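Local atomic coordinates of putative glucoamylase (Bacteroides caccae ATCC 43185, PDB entry 4QT9), a protein that probably hydrolyses glucosidic linkages in glucans or related sugars, as a putative glucoamylase with an alpha/alpha toroid fold. Residues Y228-W232 with A233-A237. Sequence-based numbering, arbitrary orientation.
Sequences YHDGW and AQNGA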
loop_
_atom_site.group_PDB
_atom_site.type_symbol
_atom_site.label_atom_id
_atom_site.label_comp_id
_atom_site.label_asym_id
_atom_site.label_seq_id
_atom_site.Cartn_x
_atom_site.Cartn_y
_atom_site.Cartn_z
ATOM N N TYR A 228 15.396 14.369 -0.872
ATOM C CA TYR A 228 15.561 12.937 -0.546
ATOM C C TYR A 228 16.786 12.685 0.361
ATOM O O TYR A 228 16.661 11.957 1.326
ATOM C CB TYR A 228 15.696 12.108 -1.836
ATOM C CG TYR A 228 15.981 10.634 -1.614
ATOM C CD1 TYR A 228 14.961 9.749 -1.281
ATOM C CD2 TYR A 228 17.258 10.115 -1.809
ATOM C CE1 TYR A 228 15.212 8.394 -1.092
ATOM C CE2 TYR A 228 17.522 8.760 -1.620
ATOM C CZ TYR A 228 16.501 7.906 -1.238
ATOM O OH TYR A 228 16.758 6.572 -1.021
ATOM N N HIS A 229 17.959 13.268 0.051
ATOM C CA HIS A 229 19.200 13.049 0.794
ATOM C C HIS A 229 19.200 13.711 2.185
ATOM O O HIS A 229 19.644 13.067 3.151
ATOM C CB HIS A 229 20.397 13.501 -0.044
ATOM C CG HIS A 229 20.635 12.582 -1.203
ATOM N ND1 HIS A 229 21.037 11.261 -1.010
ATOM C CD2 HIS A 229 20.439 12.782 -2.520
ATOM C CE1 HIS A 229 21.086 10.714 -2.211
ATOM N NE2 HIS A 229 20.744 11.591 -3.153
ATOM N N ASP A 230 18.683 14.957 2.305
ATOM C CA ASP A 230 18.618 15.663 3.601
ATOM C C ASP A 230 17.383 15.273 4.426
ATOM O O ASP A 230 17.481 15.247 5.649
ATOM C CB ASP A 230 18.614 17.210 3.425
ATOM C CG ASP A 230 19.803 17.856 2.714
ATOM O OD1 ASP A 230 20.720 17.116 2.275
ATOM O OD2 ASP A 230 19.818 19.103 2.597
ATOM N N GLY A 231 16.229 15.071 3.776
ATOM C CA GLY A 231 14.956 14.760 4.435
ATOM C C GLY A 231 14.670 13.298 4.677
ATOM O O GLY A 231 14.546 12.874 5.837
ATOM N N TRP A 232 14.520 12.507 3.603
ATOM C CA TRP A 232 14.253 11.077 3.805
ATOM C C TRP A 232 15.429 10.323 4.476
ATOM O O TRP A 232 15.224 9.576 5.444
ATOM C CB TRP A 232 13.914 10.383 2.486
ATOM C CG TRP A 232 13.785 8.883 2.591
ATOM C CD1 TRP A 232 14.705 7.953 2.212
ATOM C CD2 TRP A 232 12.652 8.147 3.092
ATOM N NE1 TRP A 232 14.194 6.684 2.373
ATOM C CE2 TRP A 232 12.950 6.773 2.953
ATOM C CE3 TRP A 232 11.425 8.516 3.685
ATOM C CZ2 TRP A 232 12.057 5.760 3.373
ATOM C CZ3 TRP A 232 10.546 7.516 4.104
ATOM C CH2 TRP A 232 10.847 6.157 3.912
ATOM N N ALA A 233 16.637 10.473 3.921
ATOM C CA ALA A 233 17.822 9.759 4.367
ATOM C C ALA A 233 18.565 10.442 5.524
ATOM O O ALA A 233 19.404 9.798 6.158
ATOM C CB ALA A 233 18.764 9.575 3.205
ATOM N N GLN A 234 18.251 11.726 5.799
ATOM C CA GLN A 234 18.925 12.558 6.810
ATOM C C GLN A 234 20.468 12.373 6.733
ATOM O O GLN A 234 21.128 12.060 7.733
ATOM C CB GLN A 234 18.383 12.297 8.222
ATOM C CG GLN A 234 16.971 12.820 8.399
ATOM C CD GLN A 234 16.526 12.631 9.822
ATOM O OE1 GLN A 234 16.366 11.514 10.287
ATOM N NE2 GLN A 234 16.379 13.716 10.570
ATOM N N ASN A 235 20.992 12.478 5.491
ATOM C CA ASN A 235 22.399 12.418 5.086
ATOM C C ASN A 235 23.107 11.139 5.553
ATOM O O ASN A 235 24.283 11.190 5.935
ATOM C CB ASN A 235 23.143 13.673 5.575
ATOM C CG ASN A 235 22.478 14.933 5.068
ATOM O OD1 ASN A 235 22.485 15.220 3.868
ATOM N ND2 ASN A 235 21.768 15.634 5.947
ATOM N N GLY A 236 22.417 10.003 5.448
ATOM C CA GLY A 236 23.003 8.734 5.863
ATOM C C GLY A 236 22.587 8.219 7.227
ATOM O O GLY A 236 22.862 7.061 7.530
ATOM N N ALA A 237 21.895 9.030 8.053
ATOM C CA ALA A 237 21.396 8.571 9.371
ATOM C C ALA A 237 20.390 7.381 9.243
ATOM O O ALA A 237 20.149 6.671 10.210
ATOM C CB ALA A 237 20.725 9.729 10.100
#
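Tyr228 and Ala233 are joined through their backbones at the end of helix 225-232: Ala233 N donates to Tyr228 O (3.0 Å, N-H...O angle 163°), an i+5 to i bond that marks a pi-type turn. One residue on, His229 O accepts from Asn235 N at 2.8 Å, an i+6 to i link. The two bonds keep the carbonyls of Tyr228 and His229 engaged as the chain leaves the helix, while Gly231 O is taken by His203.

Gln234 and Asn235 both have positive phi, Gln234 being where the helical path is abandoned. That turn brings Gln234 CA against Asp230 O, its C-H directed at the oxygen (3.3 Å). Beyond it, Gln234 CG, anti to its carbonyl carbon (chi1 -70°), lies 3.5 Å from Gly231 O, and the long chain lets OE1 bond Arg252. Gly236, at its positive phi, continues the bend where a CB would collide with the preceding carbonyl.

Apolar contact is slight: Trp232 CD1 lies 4.5 Å from Ala233 CB. That methyl is small enough to fit beside the His229 carbonyl and Tyr280, whose hydroxyl bonds His229 ND1. Trp232 has CG anti to its backbone N (chi1 173°), which carries the broad indole to the ring of Tyr212 on helix 209-217.

Main-chain bonds therefore carry this helix end, leaving the larger side chains to tie the turn to its surroundings before strand 239-244.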